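Local coordinates for alpha-ketoglutarate-dependent non-heme iron oxygenase EasH (PDB 5M0T), which probably catalyses an iron(II)- and 2-oxoglutarate-dependent oxidation of an ergot alkaloid intermediate on the way to cycloclavine, at residues 64-69 against 134-139; 77-82 against 236-241; 111-116 against 262-267; 254-259 against 283-288. All coordinates share one frame; numbering follows the deposited sequence.

How the contacts relate
Following the chain from the N terminus, contacts 1, 2 and 3 open in turn at 64-69, 77-82 and 111-116 before the first of them closes. Contact 1 shuts its loop at 134-139, beside the iron; contact 2 closes at 236-241, beyond strand 222-231; contact 3 closes only at 262-267, after contact 4 has opened at 254-259. Contact 4 ends the series at 283-288. Contacts 1, 2 and 3 thus cross one another, contact 3 also crosses contact 4, and none nests. Contact 2 joins contact 3 through Glu238 and Thr115, and Asp111 and Arg262 of contact 3 reach Lys257 and Gln256 of contact 4, tying the approaches to strands 112-122 and 264-266 to helix 253-258.

Contact 1: residues 64-69 against 134-139; sequences KSYQES and EHDGIP. With FE2 (Fe (II) ion), chain C; AKG (2-oxoglutaric acid), chain D.
The phenol of Tyr66 leans on the backbone and CB of Asp136. Its OH lies 3.2 Å from Asp136 CB, while CE2 is 3.8 Å from Asp136 O and 4.0 Å from Gly137 N; Asp136 O and Gly137 N approach the ring obliquely. With CG anti to the backbone N (chi1 -158°), the tyrosine ring reaches out toward the short 3-10 segment 134-137. Ring and carboxylate planes stand 79° apart, and the acid points elsewhere: Asp136 OD1 is hydrogen-bonded to Thr142 OG1.

At the start of the same 3-10 segment, Glu134 OE1 binds the iron at 2.0 Å. With His132 and His210 it makes up the facial triad of two histidines and one carboxylate of the 2-oxoglutarate oxygenases, set in their double-stranded beta-helix, and Asn154 gives a weak hydrogen bond to Glu134 OE2. The 2-oxoglutarate chelates the metal through O1 and O5, each 2.0 Å from the iron, and its O1 sits beside Glu134 OE1.

On the other segment, Ser65 N-caps helix 66-71: Glu68 N donates a weak bond to Ser65 OG, 3.4 Å long. Tyr66 also meets Tyr70 edge-to-face and packs on Val269 of the second subunit.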
loop_
_atom_site.group_PDB
_atom_site.type_symbol
_atom_site.label_atom_id
_atom_site.label_comp_id
_atom_site.label_asym_id
_atom_site.label_seq_id
_atom_site.Cartn_x
_atom_site.Cartn_y
_atom_site.Cartn_z
ATOM N N LYS A 64 -17.979 0.270 11.633
ATOM C CA LYS A 64 -17.723 -1.187 11.758
ATOM C C LYS A 64 -16.293 -1.576 11.333
ATOM O O LYS A 64 -16.096 -2.583 10.640
ATOM C CB LYS A 64 -18.772 -2.014 10.980
ATOM N N SER A 65 -15.312 -0.774 11.767
ATOM C CA SER A 65 -13.898 -0.933 11.373
ATOM C C SER A 65 -12.941 -0.997 12.577
ATOM O O SER A 65 -13.343 -0.778 13.726
ATOM C CB SER A 65 -13.477 0.206 10.427
ATOM O OG SER A 65 -13.504 1.471 11.069
ATOM N N TYR A 66 -11.675 -1.307 12.288
ATOM C CA TYR A 66 -10.583 -1.255 13.279
ATOM C C TYR A 66 -10.398 0.176 13.806
ATOM O O TYR A 66 -10.204 0.371 15.012
ATOM C CB TYR A 66 -9.267 -1.772 12.661
ATOM C CG TYR A 66 -8.215 -2.269 13.644
ATOM C CD1 TYR A 66 -8.424 -3.450 14.377
ATOM C CD2 TYR A 66 -6.992 -1.596 13.808
ATOM C CE1 TYR A 66 -7.466 -3.927 15.259
ATOM C CE2 TYR A 66 -6.037 -2.063 14.699
ATOM C CZ TYR A 66 -6.276 -3.236 15.411
ATOM O OH TYR A 66 -5.346 -3.731 16.293
ATOM N N GLN A 67 -10.464 1.155 12.898
ATOM C CA GLN A 67 -10.407 2.581 13.254
ATOM C C GLN A 67 -11.415 2.912 14.363
ATOM O O GLN A 67 -11.047 3.460 15.405
ATOM C CB GLN A 67 -10.684 3.484 12.029
ATOM C CG GLN A 67 -9.476 3.825 11.179
ATOM C CD GLN A 67 -8.946 2.671 10.357
ATOM O OE1 GLN A 67 -9.480 1.559 10.367
ATOM N NE2 GLN A 67 -7.871 2.940 9.620
ATOM N N GLU A 68 -12.676 2.554 14.136
ATOM C CA GLU A 68 -13.745 2.838 15.098
ATOM C C GLU A 68 -13.556 2.236 16.509
ATOM O O GLU A 68 -13.952 2.869 17.494
ATOM C CB GLU A 68 -15.118 2.447 14.532
ATOM C CG GLU A 68 -16.276 2.730 15.491
ATOM C CD GLU A 68 -17.583 3.038 14.795
ATOM O OE1 GLU A 68 -17.572 3.839 13.840
ATOM O OE2 GLU A 68 -18.628 2.503 15.221
ATOM N N SER A 69 -12.963 1.045 16.601
ATOM C CA SER A 69 -12.750 0.383 17.900
ATOM C C SER A 69 -11.834 1.181 18.850
ATOM O O SER A 69 -12.089 1.223 20.063
ATOM C CB SER A 69 -12.211 -1.036 17.699
ATOM O OG SER A 69 -13.228 -1.895 17.221
ATOM N N GLU A 134 0.651 -0.073 16.922
ATOM C CA GLU A 134 0.102 0.609 15.756
ATOM C C GLU A 134 0.177 -0.267 14.493
ATOM O O GLU A 134 -0.683 -0.136 13.621
ATOM C CB GLU A 134 0.768 1.977 15.540
ATOM C CG GLU A 134 -0.230 3.089 15.176
ATOM C CD GLU A 134 -0.951 3.715 16.380
ATOM O OE1 GLU A 134 -1.869 3.095 16.963
ATOM O OE2 GLU A 134 -0.605 4.862 16.755
ATOM N N HIS A 135 1.150 -1.185 14.416
ATOM C CA HIS A 135 1.285 -2.066 13.244
ATOM C C HIS A 135 0.176 -3.113 13.089
ATOM O O HIS A 135 0.103 -3.786 12.066
ATOM C CB HIS A 135 2.705 -2.680 13.154
ATOM C CG HIS A 135 2.926 -3.932 13.950
ATOM N ND1 HIS A 135 4.085 -4.671 13.832
ATOM C CD2 HIS A 135 2.147 -4.604 14.837
ATOM C CE1 HIS A 135 4.004 -5.736 14.609
ATOM N NE2 HIS A 135 2.841 -5.715 15.229
ATOM N N ASP A 136 -0.692 -3.255 14.090
ATOM C CA ASP A 136 -1.838 -4.169 13.970
ATOM C C ASP A 136 -2.919 -3.680 12.998
ATOM O O ASP A 136 -3.852 -4.399 12.723
ATOM C CB ASP A 136 -2.405 -4.519 15.355
ATOM C CG ASP A 136 -1.472 -5.420 16.166
ATOM O OD1 ASP A 136 -0.937 -6.398 15.603
ATOM O OD2 ASP A 136 -1.287 -5.180 17.373
ATOM N N GLY A 137 -2.773 -2.465 12.459
ATOM C CA GLY A 137 -3.548 -2.029 11.303
ATOM C C GLY A 137 -3.194 -2.726 9.989
ATOM O O GLY A 137 -3.949 -2.618 9.025
ATOM N N ILE A 138 -2.048 -3.415 9.938
ATOM C CA ILE A 138 -1.581 -4.135 8.760
ATOM C C ILE A 138 -1.592 -5.646 9.060
ATOM O O ILE A 138 -0.862 -6.091 9.937
ATOM C CB ILE A 138 -0.143 -3.710 8.419
ATOM C CG1 ILE A 138 -0.069 -2.207 8.138
ATOM C CG2 ILE A 138 0.417 -4.531 7.254
ATOM C CD1 ILE A 138 1.359 -1.672 8.226
ATOM N N PRO A 139 -2.410 -6.443 8.332
ATOM C CA PRO A 139 -2.562 -7.866 8.726
ATOM C C PRO A 139 -1.276 -8.735 8.720
ATOM O O PRO A 139 -1.102 -9.558 9.603
ATOM C CB PRO A 139 -3.575 -8.410 7.714
ATOM C CG PRO A 139 -4.339 -7.228 7.272
ATOM C CD PRO A 139 -3.388 -6.065 7.297
HETATM FE FE FE2 C . -2.182 3.973 18.757
HETATM C C1 AKG D . -4.074 5.650 18.221
HETATM O O1 AKG D . -3.627 4.729 17.539
HETATM O O2 AKG D . -5.256 6.191 18.048
HETATM C C2 AKG D . -3.288 6.299 19.369
HETATM O O5 AKG D . -2.400 5.651 19.888
HETATM C C3 AKG D . -3.589 7.706 19.818
HETATM C C4 AKG D . -2.805 8.105 21.057
HETATM C C5 AKG D . -3.097 9.493 21.557
HETATM O O3 AKG D . -3.809 10.262 20.766
HETATM O O4 AKG D . -2.684 9.870 22.630
#

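Contact 2: residues 77-82 against 236-241; sequences LSSLPL and PVEASV
A type I beta turn, Ser79 to Leu82, leads the chain away from strand 75-77, outermost in the main sheet of this chain, and the loop after strand 222-231 reaches over to it with the carboxylate of Glu238. The turn is closed by Leu82 N donating to Ser79 O at 3.1 Å. Beyond CG the glutamate chain runs extended (chi2 174°), which carries its head group right up to the turn's backbone. Ser79 N donates a weak but straight bond to Glu238 OE2, 3.3 Å long with an angle of 168° at the hydrogen. The same OE2 lies 3.4 Å from Ser78 CB. Glu238 OE1 works through a water instead: the water donates to OE1 at 2.6 Å and accepts from Leu80 N at 2.8 Å, so two successive amides at the start of the turn are held by one carboxylate.

The serine hydroxyls look elsewhere. Ser78 OG bonds to Ser118 OG, and Ser79 OG to the backbone N of Asp275 of the second subunit, which places the turn at the dimer interface.

Glu238 OE2 also accepts from Thr116 OG1 and Ser117 N of strand 112-122. Three donors on one oxygen and a water on the other satisfy a buried acid, which is consistent with a negatively charged carboxylate, and they link turn, loop and strand through a single side chain.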
loop_
_atom_site.group_PDB
_atom_site.type_symbol
_atom_site.label_atom_id
_atom_site.label_comp_id
_atom_site.label_asym_id
_atom_site.label_seq_id
_atom_site.Cartn_x
_atom_site.Cartn_y
_atom_site.Cartn_z
ATOM N N LEU A 77 -9.677 14.974 13.570
ATOM C CA LEU A 77 -9.599 15.457 12.196
ATOM C C LEU A 77 -8.405 14.768 11.560
ATOM O O LEU A 77 -7.340 14.748 12.155
ATOM C CB LEU A 77 -9.388 16.968 12.168
ATOM C CG LEU A 77 -9.247 17.635 10.786
ATOM C CD1 LEU A 77 -10.555 17.564 10.003
ATOM C CD2 LEU A 77 -8.763 19.064 10.946
ATOM N N SER A 78 -8.588 14.208 10.365
ATOM C CA SER A 78 -7.526 13.546 9.623
ATOM C C SER A 78 -7.428 14.134 8.202
ATOM O O SER A 78 -8.018 15.157 7.932
ATOM C CB SER A 78 -7.775 12.045 9.638
ATOM O OG SER A 78 -7.767 11.580 10.973
ATOM N N SER A 79 -6.661 13.516 7.311
ATOM C CA SER A 79 -6.365 14.100 5.990
ATOM C C SER A 79 -5.961 15.594 6.122
ATOM O O SER A 79 -6.555 16.491 5.496
ATOM C CB SER A 79 -7.564 13.898 5.050
ATOM O OG SER A 79 -7.923 12.523 4.976
ATOM N N LEU A 80 -4.958 15.822 6.972
ATOM C CA LEU A 80 -4.485 17.157 7.358
ATOM C C LEU A 80 -3.654 17.890 6.290
ATOM O O LEU A 80 -3.448 19.090 6.419
ATOM C CB LEU A 80 -3.669 17.092 8.651
ATOM C CG LEU A 80 -4.359 16.560 9.912
ATOM C CD1 LEU A 80 -3.378 16.431 11.068
ATOM C CD2 LEU A 80 -5.514 17.459 10.305
ATOM N N PRO A 81 -3.172 17.190 5.245
ATOM C CA PRO A 81 -2.699 17.964 4.094
ATOM C C PRO A 81 -3.766 18.875 3.473
ATOM O O PRO A 81 -3.430 19.926 2.903
ATOM C CB PRO A 81 -2.282 16.883 3.104
ATOM C CG PRO A 81 -1.809 15.773 3.965
ATOM C CD PRO A 81 -2.747 15.780 5.145
ATOM N N LEU A 82 -5.034 18.485 3.593
ATOM C CA LEU A 82 -6.144 19.268 3.037
ATOM C C LEU A 82 -6.436 20.543 3.833
ATOM O O LEU A 82 -6.978 21.492 3.281
ATOM C CB LEU A 82 -7.420 18.410 2.958
ATOM C CG LEU A 82 -8.116 18.415 1.590
ATOM C CD1 LEU A 82 -9.282 17.438 1.652
ATOM C CD2 LEU A 82 -8.575 19.803 1.133
ATOM N N PRO A 236 -1.407 3.289 2.362
ATOM C CA PRO A 236 -1.775 4.285 3.359
ATOM C C PRO A 236 -3.221 4.181 3.883
ATOM O O PRO A 236 -4.141 3.837 3.132
ATOM C CB PRO A 236 -1.606 5.607 2.602
ATOM C CG PRO A 236 -0.591 5.320 1.556
ATOM C CD PRO A 236 -0.876 3.911 1.137
ATOM N N VAL A 237 -3.414 4.501 5.154
ATOM C CA VAL A 237 -4.754 4.603 5.720
ATOM C C VAL A 237 -5.542 5.761 5.075
ATOM O O VAL A 237 -6.747 5.627 4.836
ATOM C CB VAL A 237 -4.699 4.739 7.254
ATOM C CG1 VAL A 237 -6.062 5.098 7.826
ATOM C CG2 VAL A 237 -4.195 3.442 7.876
ATOM N N GLU A 238 -4.858 6.871 4.783
ATOM C CA GLU A 238 -5.470 8.041 4.150
ATOM C C GLU A 238 -5.199 8.089 2.658
ATOM O O GLU A 238 -4.042 8.040 2.241
ATOM C CB GLU A 238 -4.946 9.310 4.792
ATOM C CG GLU A 238 -5.419 9.485 6.229
ATOM C CD GLU A 238 -4.785 10.672 6.916
ATOM O OE1 GLU A 238 -4.089 11.479 6.241
ATOM O OE2 GLU A 238 -4.963 10.790 8.151
ATOM N N ALA A 239 -6.266 8.195 1.867
ATOM C CA ALA A 239 -6.181 8.138 0.409
ATOM C C ALA A 239 -5.667 9.436 -0.183
ATOM O O ALA A 239 -6.142 10.508 0.157
ATOM C CB ALA A 239 -7.538 7.802 -0.198
ATOM N N SER A 240 -4.703 9.320 -1.084
ATOM C CA SER A 240 -4.117 10.478 -1.761
ATOM C C SER A 240 -5.019 11.044 -2.864
ATOM O O SER A 240 -4.869 12.208 -3.237
ATOM C CB SER A 240 -2.745 10.116 -2.327
ATOM O OG SER A 240 -2.844 9.045 -3.240
ATOM N N VAL A 241 -5.963 10.240 -3.366
ATOM C CA VAL A 241 -6.976 10.732 -4.317
ATOM C C VAL A 241 -7.952 11.768 -3.741
ATOM O O VAL A 241 -8.661 12.390 -4.507
ATOM C CB VAL A 241 -7.831 9.605 -4.950
ATOM C CG1 VAL A 241 -6.960 8.624 -5.709
ATOM C CG2 VAL A 241 -8.696 8.896 -3.908
HETATM O O HOH W 1 -3.513 13.565 7.651
#

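Contact 3: residues 111-116 against 262-267; sequences DYWLTT and RTVSAK
Asp111 and Ser265 face each other through two hydrogen bonds, and alongside them Val264 lies over the indole of Trp113. Asp111 N donates to Ser265 O at 3.0 Å, almost in line with the carbonyl bond (171°). In return Ser265 N donates to Asp111 OD2 at 2.9 Å. A chi1 of -72° sets CG beside the aspartate's own backbone N and brings OD2 to Ser265 N, which meets it from above the carboxylate plane, 46° out of it. The residue therefore uses both its main chain and its side chain on one partner. OD2 has a stronger partner as well, a salt bridge from Lys257 NZ, so it is gripped twice.

The apolar half is built from crossed groups. The valine and tryptophan side chains meet at about a right angle; Val264 CG2 sits over one face of the indole, offset toward its rim, 4.1 Å from CZ3, while CG1 comes within 3.9 Å of CE3. Trp272, edge-to-face with the same indole, adds a further aromatic neighbour.

Strand 112-122 belongs to the large mixed sheet, between strands 222-231 and 75-77, and carries a classic beta bulge at Thr115 and Thr116 opposite Ile228. Strand 264-266 pairs antiparallel with 269-271 in a separate hairpin, and helix 253-258 lies against both segments through Lys257 and Met258.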
loop_
_atom_site.group_PDB
_atom_site.type_symbol
_atom_site.label_atom_id
_atom_site.label_comp_id
_atom_site.label_asym_id
_atom_site.label_seq_id
_atom_site.Cartn_x
_atom_site.Cartn_y
_atom_site.Cartn_z
ATOM N N ASP A 111 11.912 3.266 0.553
ATOM C CA ASP A 111 11.124 4.491 0.762
ATOM C C ASP A 111 9.950 4.331 1.754
ATOM O O ASP A 111 9.590 3.229 2.163
ATOM C CB ASP A 111 10.618 5.046 -0.583
ATOM C CG ASP A 111 11.723 5.673 -1.431
ATOM O OD1 ASP A 111 12.873 5.821 -0.966
ATOM O OD2 ASP A 111 11.425 6.022 -2.592
ATOM N N TYR A 112 9.384 5.479 2.116
ATOM C CA TYR A 112 8.338 5.606 3.105
ATOM C C TYR A 112 7.436 6.752 2.679
ATOM O O TYR A 112 7.794 7.538 1.794
ATOM C CB TYR A 112 8.927 5.915 4.485
ATOM C CG TYR A 112 9.880 7.088 4.446
ATOM C CD1 TYR A 112 11.213 6.909 4.069
ATOM C CD2 TYR A 112 9.442 8.378 4.713
ATOM C CE1 TYR A 112 12.080 7.973 3.986
ATOM C CE2 TYR A 112 10.312 9.451 4.643
ATOM C CZ TYR A 112 11.634 9.244 4.280
ATOM O OH TYR A 112 12.525 10.298 4.186
ATOM N N TRP A 113 6.274 6.838 3.313
ATOM C CA TRP A 113 5.331 7.936 3.089
ATOM C C TRP A 113 4.292 8.018 4.216
ATOM O O TRP A 113 4.285 7.185 5.119
ATOM C CB TRP A 113 4.669 7.821 1.703
ATOM C CG TRP A 113 3.940 6.533 1.387
ATOM C CD1 TRP A 113 3.644 5.482 2.236
ATOM C CD2 TRP A 113 3.347 6.200 0.131
ATOM N NE1 TRP A 113 2.955 4.508 1.561
ATOM C CE2 TRP A 113 2.750 4.926 0.272
ATOM C CE3 TRP A 113 3.251 6.861 -1.098
ATOM C CZ2 TRP A 113 2.086 4.297 -0.782
ATOM C CZ3 TRP A 113 2.596 6.230 -2.143
ATOM C CH2 TRP A 113 2.026 4.953 -1.977
ATOM N N LEU A 114 3.433 9.028 4.172
ATOM C CA LEU A 114 2.426 9.237 5.203
ATOM C C LEU A 114 1.328 8.188 5.079
ATOM O O LEU A 114 0.831 7.946 3.988
ATOM C CB LEU A 114 1.825 10.640 5.068
ATOM C CG LEU A 114 0.783 11.063 6.110
ATOM C CD1 LEU A 114 1.424 11.303 7.469
ATOM C CD2 LEU A 114 0.052 12.308 5.624
ATOM N N THR A 115 0.978 7.546 6.184
ATOM C CA THR A 115 -0.191 6.663 6.207
ATOM C C THR A 115 -1.408 7.398 6.808
ATOM O O THR A 115 -2.502 7.370 6.228
ATOM C CB THR A 115 0.077 5.290 6.851
ATOM O OG1 THR A 115 -1.122 4.511 6.814
ATOM C CG2 THR A 115 0.549 5.382 8.290
ATOM N N THR A 116 -1.207 8.089 7.928
ATOM C CA THR A 116 -2.277 8.846 8.567
ATOM C C THR A 116 -1.723 9.910 9.493
ATOM O O THR A 116 -0.672 9.741 10.086
ATOM C CB THR A 116 -3.287 7.930 9.341
ATOM O OG1 THR A 116 -4.294 8.723 9.998
ATOM C CG2 THR A 116 -2.590 7.053 10.378
ATOM N N ARG A 262 3.736 10.867 -5.787
ATOM C CA ARG A 262 4.922 10.489 -6.564
ATOM C C ARG A 262 5.260 9.024 -6.388
ATOM O O ARG A 262 4.784 8.353 -5.469
ATOM C CB ARG A 262 6.143 11.347 -6.189
ATOM C CG ARG A 262 6.193 12.691 -6.887
ATOM C CD ARG A 262 7.127 13.680 -6.212
ATOM N NE ARG A 262 6.984 15.016 -6.783
ATOM C CZ ARG A 262 7.561 15.444 -7.908
ATOM N NH1 ARG A 262 8.345 14.662 -8.654
ATOM N NH2 ARG A 262 7.334 16.680 -8.303
ATOM N N THR A 263 6.110 8.549 -7.294
ATOM C CA THR A 263 6.574 7.182 -7.298
ATOM C C THR A 263 7.523 6.976 -6.124
ATOM O O THR A 263 8.310 7.854 -5.782
ATOM C CB THR A 263 7.232 6.864 -8.649
ATOM O OG1 THR A 263 6.219 6.870 -9.667
ATOM C CG2 THR A 263 7.989 5.519 -8.647
ATOM N N VAL A 264 7.409 5.802 -5.502
ATOM C CA VAL A 264 8.198 5.422 -4.327
ATOM C C VAL A 264 8.899 4.116 -4.666
ATOM O O VAL A 264 8.373 3.317 -5.427
ATOM C CB VAL A 264 7.342 5.279 -3.048
ATOM C CG1 VAL A 264 6.904 6.636 -2.540
ATOM C CG2 VAL A 264 6.121 4.382 -3.265
ATOM N N SER A 265 10.105 3.931 -4.138
ATOM C CA SER A 265 10.908 2.733 -4.415
ATOM C C SER A 265 10.846 1.754 -3.243
ATOM O O SER A 265 11.240 2.086 -2.127
ATOM C CB SER A 265 12.373 3.095 -4.697
ATOM O OG SER A 265 13.089 1.933 -5.139
ATOM N N ALA A 266 10.346 0.553 -3.506
ATOM C CA ALA A 266 10.291 -0.514 -2.509
ATOM C C ALA A 266 11.491 -1.408 -2.758
ATOM O O ALA A 266 11.435 -2.265 -3.637
ATOM C CB ALA A 266 8.994 -1.299 -2.650
ATOM N N LYS A 267 12.579 -1.182 -2.013
ATOM C CA LYS A 267 13.884 -1.860 -2.242
ATOM C C LYS A 267 14.225 -2.018 -3.723
ATOM O O LYS A 267 14.498 -3.118 -4.185
ATOM C CB LYS A 267 13.937 -3.244 -1.577
ATOM C CG LYS A 267 13.881 -3.270 -0.054
ATOM C CD LYS A 267 14.988 -2.505 0.670
ATOM C CE LYS A 267 16.381 -3.098 0.516
ATOM N NZ LYS A 267 17.299 -2.335 1.414
#

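Contact 4: residues 254-259 against 283-288; sequences LAQKMV and IDLKSN
Gln256, on helix 253-258, reaches across to the backbone between Leu285 and Ser287. From CB the chain leaves with CG beside the backbone N (chi1 -67°) and then runs straight (chi2 -177°), so that its amide is delivered to the segment 283-288. CD is the first atom to meet it, 3.8 Å from Leu285 CD2 and equally far from Lys286 O. At the tip the two branches part. OE1 lies 3.4 Å from Leu285 CD2, a methyl that arrives from the opposite direction, and accepts a hydrogen bond from Arg262 NH2. NE2 donates to Lys286 O at 2.8 Å; the acceptor lies in the plane of the glutamine amide, and the donor lies in the carbonyl plane, with a C=O...N angle of 146°. Ser287 CB touches both branches, 3.8 Å from OE1 and from NE2.

The segment that receives the glutamine follows helix 279-282, which ends in a Schellman motif at Asp284, and has no regular structure of its own. The backbone N of Lys286 is held as well, donating to Glu249 OE2.

A second bond from Gln256 NE2 goes to Val248 O. Two carbonyls on the nitrogen and a guanidinium on the oxygen probably fix which way round the amide sits, and this buried polar group ties helix 253-258 to the C-terminal segment.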
loop_
_atom_site.group_PDB
_atom_site.type_symbol
_atom_site.label_atom_id
_atom_site.label_comp_id
_atom_site.label_asym_id
_atom_site.label_seq_id
_atom_site.Cartn_x
_atom_site.Cartn_y
_atom_site.Cartn_z
ATOM N N LEU A 254 9.395 16.535 -2.352
ATOM C CA LEU A 254 9.519 15.616 -1.228
ATOM C C LEU A 254 8.206 15.510 -0.445
ATOM O O LEU A 254 7.813 14.417 -0.064
ATOM C CB LEU A 254 10.645 16.055 -0.286
ATOM C CG LEU A 254 10.857 15.281 1.023
ATOM C CD1 LEU A 254 11.089 13.806 0.752
ATOM C CD2 LEU A 254 12.036 15.878 1.779
ATOM N N ALA A 255 7.556 16.646 -0.195
ATOM C CA ALA A 255 6.242 16.646 0.455
ATOM C C ALA A 255 5.185 15.965 -0.422
ATOM O O ALA A 255 4.353 15.212 0.095
ATOM C CB ALA A 255 5.810 18.054 0.839
ATOM N N GLN A 256 5.239 16.197 -1.734
ATOM C CA GLN A 256 4.341 15.510 -2.686
ATOM C C GLN A 256 4.461 13.989 -2.593
ATOM O O GLN A 256 3.457 13.275 -2.626
ATOM C CB GLN A 256 4.609 15.947 -4.126
ATOM C CG GLN A 256 4.249 17.393 -4.426
ATOM C CD GLN A 256 4.469 17.763 -5.883
ATOM O OE1 GLN A 256 5.314 17.194 -6.560
ATOM N NE2 GLN A 256 3.689 18.716 -6.373
ATOM N N LYS A 257 5.695 13.508 -2.464
ATOM C CA LYS A 257 5.971 12.092 -2.333
ATOM C C LYS A 257 5.398 11.495 -1.045
ATOM O O LYS A 257 4.944 10.357 -1.061
ATOM C CB LYS A 257 7.470 11.857 -2.387
ATOM C CG LYS A 257 7.903 10.406 -2.449
ATOM C CD LYS A 257 9.413 10.341 -2.655
ATOM C CE LYS A 257 9.918 8.917 -2.531
ATOM N NZ LYS A 257 11.408 8.847 -2.510
ATOM N N MET A 258 5.436 12.256 0.047
ATOM C CA MET A 258 4.887 11.812 1.329
ATOM C C MET A 258 3.365 11.634 1.276
ATOM O O MET A 258 2.839 10.690 1.843
ATOM C CB MET A 258 5.217 12.803 2.458
ATOM C CG MET A 258 6.692 12.980 2.791
ATOM S SD MET A 258 7.514 11.428 3.124
ATOM C CE MET A 258 8.225 11.052 1.515
ATOM N N VAL A 259 2.677 12.541 0.590
ATOM C CA VAL A 259 1.223 12.519 0.517
ATOM C C VAL A 259 0.651 11.703 -0.656
ATOM O O VAL A 259 -0.522 11.848 -0.987
ATOM C CB VAL A 259 0.635 13.956 0.548
ATOM C CG1 VAL A 259 1.141 14.720 1.768
ATOM C CG2 VAL A 259 0.923 14.734 -0.728
ATOM N N ILE A 283 2.168 12.302 -15.549
ATOM C CA ILE A 283 1.016 13.205 -15.396
ATOM C C ILE A 283 1.385 14.693 -15.495
ATOM O O ILE A 283 0.503 15.534 -15.370
ATOM C CB ILE A 283 0.217 12.936 -14.090
ATOM C CG1 ILE A 283 0.992 13.364 -12.830
ATOM C CG2 ILE A 283 -0.180 11.468 -14.014
ATOM C CD1 ILE A 283 0.294 13.050 -11.521
ATOM N N ASP A 284 2.671 14.998 -15.709
ATOM C CA ASP A 284 3.191 16.372 -15.888
ATOM C C ASP A 284 3.059 17.204 -14.608
ATOM O O ASP A 284 2.748 18.390 -14.662
ATOM C CB ASP A 284 2.523 17.064 -17.092
ATOM N N LEU A 285 3.324 16.574 -13.459
ATOM C CA LEU A 285 3.061 17.170 -12.146
ATOM C C LEU A 285 4.003 18.333 -11.839
ATOM O O LEU A 285 5.218 18.185 -11.901
ATOM C CB LEU A 285 3.185 16.112 -11.048
ATOM C CG LEU A 285 2.789 16.514 -9.617
ATOM C CD1 LEU A 285 1.294 16.761 -9.511
ATOM C CD2 LEU A 285 3.228 15.450 -8.617
ATOM N N LYS A 286 3.427 19.484 -11.499
ATOM C CA LYS A 286 4.192 20.681 -11.149
ATOM C C LYS A 286 4.433 20.692 -9.641
ATOM O O LYS A 286 3.822 19.917 -8.916
ATOM C CB LYS A 286 3.446 21.929 -11.596
ATOM C CG LYS A 286 3.206 21.981 -13.099
ATOM C CD LYS A 286 2.580 23.304 -13.507
ATOM C CE LYS A 286 2.675 23.530 -15.012
ATOM N NZ LYS A 286 2.288 24.909 -15.426
ATOM N N SER A 287 5.326 21.563 -9.179
ATOM C CA SER A 287 5.685 21.650 -7.757
ATOM C C SER A 287 6.128 23.056 -7.355
ATOM O O SER A 287 6.497 23.862 -8.207
ATOM C CB SER A 287 6.781 20.642 -7.422
ATOM O OG SER A 287 7.841 20.709 -8.357
ATOM N N ASN A 288 6.071 23.346 -6.053
ATOM C CA ASN A 288 6.394 24.680 -5.520
ATOM C C ASN A 288 5.662 25.826 -6.251
ATOM O O ASN A 288 6.222 26.920 -6.421
ATOM C CB ASN A 288 7.920 24.907 -5.529
ATOM C CG ASN A 288 8.646 24.054 -4.497
ATOM O OD1 ASN A 288 8.304 24.080 -3.313
ATOM N ND2 ASN A 288 9.654 23.301 -4.938
#